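VIN1 (Oscarella pearsei, PDB 6BFI) binds actin filaments and may play a role in cell-cell adhesion, as a sponge member of the vinculin/alpha-catenin family. Local coordinates at residues A[438-449]-A[479-490]. Numbering follows the deposited sequence.
Sequences LRKEAAKLRDIS and WLEAAESMGRSV
Leu445 of 438-449 packs on Ala482 and Trp479 of 479-490 where the two helices run antiparallel, their axes 9.2 Å apart at closest approach and their directions 158° apart. The CA atoms of Glu441 and Met486 come within 5.7 Å. Knobs-into-holes packing is evident from two four-residue holes: Leu445 fits among Trp479, Ala482, Ala483 and Met486; reciprocally, Met486 enters the hole formed by Leu438, Glu441, Ala442 and Leu445. With its CG anti to the backbone N, Leu445 divides its branches between two partners. Leu445 CD1 lies over one face of the Trp479 indole, 3.9 Å from the centroid of the five-membered ring, a CH-pi contact. Leu445 CD2 meets the methyl Met486 CE at 3.6 Å. Ala483 CB shares that indole face. At the ring edge, Trp479 NE1 gives Ser449 OG a hydrogen bond of 2.9 Å, weak because the N-H...O angle is only 127°. Two polar pairs line one side of the apolar packing. Ser489 OG donates to Glu441 OE2 at 2.8 Å, approaching on the syn side of the carboxylate but 32° out of its plane; Glu441 reaches it with its chain extended beyond CG. Cutting Glu441 back to an alanine would probably leave the Ser489 hydroxyl without this acceptor and remove the carboxylate that lies against Met486 CA. Lys444 lays CE on Ala482 CB and forms a long salt bridge from NZ to Glu481 OE2, 3.5 Å. The pair belongs to an all-helical bundle, consistent with the vinculin family: helix 399-427 packs against both segments, touching Leu438 through Val424 and Met486 through Ala421, while Phe410 meets the Trp479 ring and Ile383 of helix 381-390 also touches Trp479.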
loop_
_atom_site.group_PDB
_atom_site.type_symbol
_atom_site.label_atom_id
_atom_site.label_comp_id
_atom_site.label_asym_id
_atom_site.label_seq_id
_atom_site.Cartn_x
_atom_site.Cartn_y
_atom_site.Cartn_z
ATOM N N LEU A 438 6.065 -2.991 2.789
ATOM C CA LEU A 438 7.054 -3.815 3.474
ATOM C C LEU A 438 8.015 -4.456 2.480
ATOM O O LEU A 438 9.238 -4.415 2.665
ATOM C CB LEU A 438 6.351 -4.886 4.306
ATOM C CG LEU A 438 6.582 -4.833 5.814
ATOM C CD1 LEU A 438 5.899 -6.010 6.498
ATOM C CD2 LEU A 438 8.068 -4.811 6.123
ATOM N N ARG A 439 7.475 -5.052 1.413
ATOM C CA ARG A 439 8.335 -5.682 0.417
ATOM C C ARG A 439 9.270 -4.665 -0.228
ATOM O O ARG A 439 10.437 -4.973 -0.508
ATOM C CB ARG A 439 7.486 -6.385 -0.642
ATOM C CG ARG A 439 6.635 -7.526 -0.100
ATOM C CD ARG A 439 6.058 -8.363 -1.229
ATOM N NE ARG A 439 5.408 -9.574 -0.741
ATOM C CZ ARG A 439 4.093 -9.726 -0.634
ATOM N NH1 ARG A 439 3.277 -8.740 -0.986
ATOM N NH2 ARG A 439 3.593 -10.867 -0.180
ATOM N N LYS A 440 8.778 -3.444 -0.464
ATOM C CA LYS A 440 9.626 -2.400 -1.028
ATOM C C LYS A 440 10.776 -2.064 -0.086
ATOM O O LYS A 440 11.935 -1.968 -0.508
ATOM C CB LYS A 440 8.792 -1.154 -1.335
ATOM C CG LYS A 440 9.503 -0.125 -2.201
ATOM C CD LYS A 440 8.559 0.986 -2.643
ATOM C CE LYS A 440 8.294 1.983 -1.524
ATOM N NZ LYS A 440 9.494 2.816 -1.226
ATOM N N GLU A 441 10.475 -1.896 1.205
ATOM C CA GLU A 441 11.527 -1.585 2.167
ATOM C C GLU A 441 12.529 -2.727 2.295
ATOM O O GLU A 441 13.722 -2.488 2.527
ATOM C CB GLU A 441 10.911 -1.250 3.524
ATOM C CG GLU A 441 9.954 -0.072 3.475
ATOM C CD GLU A 441 9.427 0.318 4.840
ATOM O OE1 GLU A 441 8.981 1.475 4.994
ATOM O OE2 GLU A 441 9.462 -0.528 5.756
ATOM N N ALA A 442 12.071 -3.971 2.137
ATOM C CA ALA A 442 12.990 -5.104 2.159
ATOM C C ALA A 442 13.914 -5.085 0.946
ATOM O O ALA A 442 15.132 -5.271 1.077
ATOM C CB ALA A 442 12.204 -6.414 2.223
ATOM N N ALA A 443 13.352 -4.867 -0.248
ATOM C CA ALA A 443 14.176 -4.806 -1.452
ATOM C C ALA A 443 15.192 -3.674 -1.365
ATOM O O ALA A 443 16.343 -3.823 -1.802
ATOM C CB ALA A 443 13.292 -4.645 -2.688
ATOM N N LYS A 444 14.787 -2.537 -0.795
ATOM C CA LYS A 444 15.733 -1.454 -0.550
ATOM C C LYS A 444 16.826 -1.887 0.418
ATOM O O LYS A 444 18.006 -1.572 0.215
ATOM C CB LYS A 444 14.995 -0.224 -0.022
ATOM C CG LYS A 444 15.870 0.715 0.792
ATOM C CD LYS A 444 15.231 2.082 0.964
ATOM C CE LYS A 444 16.098 2.973 1.841
ATOM N NZ LYS A 444 15.670 4.398 1.808
ATOM N N LEU A 445 16.456 -2.623 1.471
ATOM C CA LEU A 445 17.455 -3.066 2.440
ATOM C C LEU A 445 18.491 -3.978 1.793
ATOM O O LEU A 445 19.695 -3.832 2.038
ATOM C CB LEU A 445 16.781 -3.770 3.614
ATOM C CG LEU A 445 17.731 -4.210 4.731
ATOM C CD1 LEU A 445 18.462 -3.011 5.308
ATOM C CD2 LEU A 445 16.978 -4.961 5.824
ATOM N N ARG A 446 18.048 -4.929 0.966
ATOM C CA ARG A 446 18.999 -5.772 0.245
ATOM C C ARG A 446 19.896 -4.928 -0.656
ATOM O O ARG A 446 21.131 -5.079 -0.655
ATOM C CB ARG A 446 18.253 -6.823 -0.578
ATOM C CG ARG A 446 17.421 -7.807 0.236
ATOM C CD ARG A 446 16.814 -8.873 -0.667
ATOM N NE ARG A 446 16.334 -10.032 0.079
ATOM C CZ ARG A 446 15.052 -10.295 0.312
ATOM N NH1 ARG A 446 14.110 -9.482 -0.147
ATOM N NH2 ARG A 446 14.713 -11.374 1.003
ATOM N N ASP A 447 19.285 -4.015 -1.419
ATOM C CA ASP A 447 20.039 -3.214 -2.378
ATOM C C ASP A 447 21.135 -2.407 -1.691
ATOM O O ASP A 447 22.293 -2.425 -2.124
ATOM C CB ASP A 447 19.092 -2.296 -3.151
ATOM C CG ASP A 447 19.810 -1.473 -4.200
ATOM O OD1 ASP A 447 20.206 -2.048 -5.238
ATOM O OD2 ASP A 447 19.976 -0.253 -3.989
ATOM N N ILE A 448 20.793 -1.695 -0.613
ATOM C CA ILE A 448 21.809 -0.920 0.095
ATOM C C ILE A 448 22.784 -1.843 0.813
ATOM O O ILE A 448 23.943 -1.478 1.042
ATOM C CB ILE A 448 21.157 0.086 1.063
ATOM C CG1 ILE A 448 22.213 1.022 1.657
ATOM C CG2 ILE A 448 20.415 -0.635 2.177
ATOM C CD1 ILE A 448 23.098 1.693 0.618
ATOM N N SER A 449 22.349 -3.055 1.162
ATOM C CA SER A 449 23.260 -4.011 1.780
ATOM C C SER A 449 24.359 -4.437 0.815
ATOM O O SER A 449 25.457 -4.805 1.252
ATOM C CB SER A 449 22.489 -5.231 2.282
ATOM O OG SER A 449 21.558 -4.868 3.288
ATOM N N TRP A 479 22.214 2.067 5.853
ATOM C CA TRP A 479 21.740 0.724 6.167
ATOM C C TRP A 479 20.934 0.716 7.460
ATOM O O TRP A 479 19.885 0.066 7.540
ATOM C CB TRP A 479 22.914 -0.249 6.262
ATOM C CG TRP A 479 22.483 -1.684 6.429
ATOM C CD1 TRP A 479 22.374 -2.626 5.447
ATOM C CD2 TRP A 479 22.090 -2.331 7.649
ATOM N NE1 TRP A 479 21.943 -3.819 5.980
ATOM C CE2 TRP A 479 21.761 -3.663 7.329
ATOM C CE3 TRP A 479 21.988 -1.913 8.979
ATOM C CZ2 TRP A 479 21.339 -4.579 8.289
ATOM C CZ3 TRP A 479 21.565 -2.822 9.929
ATOM C CH2 TRP A 479 21.245 -4.139 9.580
ATOM N N LEU A 480 21.406 1.435 8.482
ATOM C CA LEU A 480 20.678 1.482 9.747
ATOM C C LEU A 480 19.326 2.165 9.584
ATOM O O LEU A 480 18.342 1.766 10.217
ATOM C CB LEU A 480 21.512 2.194 10.812
ATOM C CG LEU A 480 22.699 1.418 11.383
ATOM C CD1 LEU A 480 23.455 2.256 12.412
ATOM C CD2 LEU A 480 22.235 0.105 11.992
ATOM N N GLU A 481 19.258 3.199 8.744
ATOM C CA GLU A 481 17.984 3.872 8.512
ATOM C C GLU A 481 16.988 2.939 7.831
ATOM O O GLU A 481 15.857 2.766 8.307
ATOM C CB GLU A 481 18.203 5.135 7.678
ATOM C CG GLU A 481 16.916 5.766 7.169
ATOM C CD GLU A 481 16.808 5.733 5.655
ATOM O OE1 GLU A 481 17.846 5.897 4.977
ATOM O OE2 GLU A 481 15.683 5.539 5.143
ATOM N N ALA A 482 17.397 2.320 6.719
ATOM C CA ALA A 482 16.496 1.412 6.015
ATOM C C ALA A 482 16.071 0.254 6.908
ATOM O O ALA A 482 14.887 -0.108 6.950
ATOM C CB ALA A 482 17.166 0.890 4.745
ATOM N N ALA A 483 17.021 -0.328 7.644
ATOM C CA ALA A 483 16.717 -1.482 8.481
ATOM C C ALA A 483 15.800 -1.107 9.638
ATOM O O ALA A 483 14.924 -1.891 10.022
ATOM C CB ALA A 483 18.014 -2.103 9.000
ATOM N N GLU A 484 15.979 0.091 10.203
ATOM C CA GLU A 484 15.130 0.514 11.312
ATOM C C GLU A 484 13.716 0.835 10.842
ATOM O O GLU A 484 12.741 0.514 11.533
ATOM C CB GLU A 484 15.749 1.716 12.024
ATOM C CG GLU A 484 16.831 1.363 13.043
ATOM C CD GLU A 484 16.269 0.833 14.358
ATOM O OE1 GLU A 484 15.049 0.563 14.433
ATOM O OE2 GLU A 484 17.050 0.690 15.323
ATOM N N SER A 485 13.574 1.469 9.675
ATOM C CA SER A 485 12.232 1.733 9.162
ATOM C C SER A 485 11.517 0.435 8.800
ATOM O O SER A 485 10.332 0.254 9.129
ATOM C CB SER A 485 12.301 2.666 7.956
ATOM O OG SER A 485 12.938 2.029 6.866
ATOM N N MET A 486 12.220 -0.483 8.128
ATOM C CA MET A 486 11.640 -1.795 7.857
ATOM C C MET A 486 11.237 -2.488 9.152
ATOM O O MET A 486 10.195 -3.154 9.214
ATOM C CB MET A 486 12.625 -2.660 7.072
ATOM C CG MET A 486 11.987 -3.876 6.419
ATOM S SD MET A 486 13.199 -5.063 5.811
ATOM C CE MET A 486 13.791 -5.746 7.359
ATOM N N GLY A 487 12.046 -2.328 10.203
ATOM C CA GLY A 487 11.681 -2.880 11.496
ATOM C C GLY A 487 10.430 -2.246 12.071
ATOM O O GLY A 487 9.626 -2.919 12.720
ATOM N N ARG A 488 10.248 -0.942 11.847
ATOM C CA ARG A 488 9.022 -0.283 12.290
ATOM C C ARG A 488 7.803 -0.845 11.571
ATOM O O ARG A 488 6.751 -1.053 12.187
ATOM C CB ARG A 488 9.112 1.227 12.072
ATOM C CG ARG A 488 9.624 2.008 13.268
ATOM C CD ARG A 488 9.272 3.483 13.139
ATOM N NE ARG A 488 9.690 4.036 11.853
ATOM C CZ ARG A 488 10.879 4.584 11.626
ATOM N NH1 ARG A 488 11.775 4.654 12.601
ATOM N NH2 ARG A 488 11.174 5.061 10.424
ATOM N N SER A 489 7.917 -1.089 10.263
ATOM C CA SER A 489 6.793 -1.680 9.541
ATOM C C SER A 489 6.497 -3.089 10.046
ATOM O O SER A 489 5.329 -3.450 10.273
ATOM C CB SER A 489 7.080 -1.696 8.040
ATOM O OG SER A 489 7.276 -0.382 7.550
ATOM N N VAL A 490 7.546 -3.894 10.236
ATOM C CA VAL A 490 7.364 -5.256 10.734
ATOM C C VAL A 490 6.665 -5.240 12.089
ATOM O O VAL A 490 5.709 -5.991 12.324
ATOM C CB VAL A 490 8.716 -5.985 10.797
ATOM C CG1 VAL A 490 8.609 -7.226 11.650
ATOM C CG2 VAL A 490 9.177 -6.349 9.395
#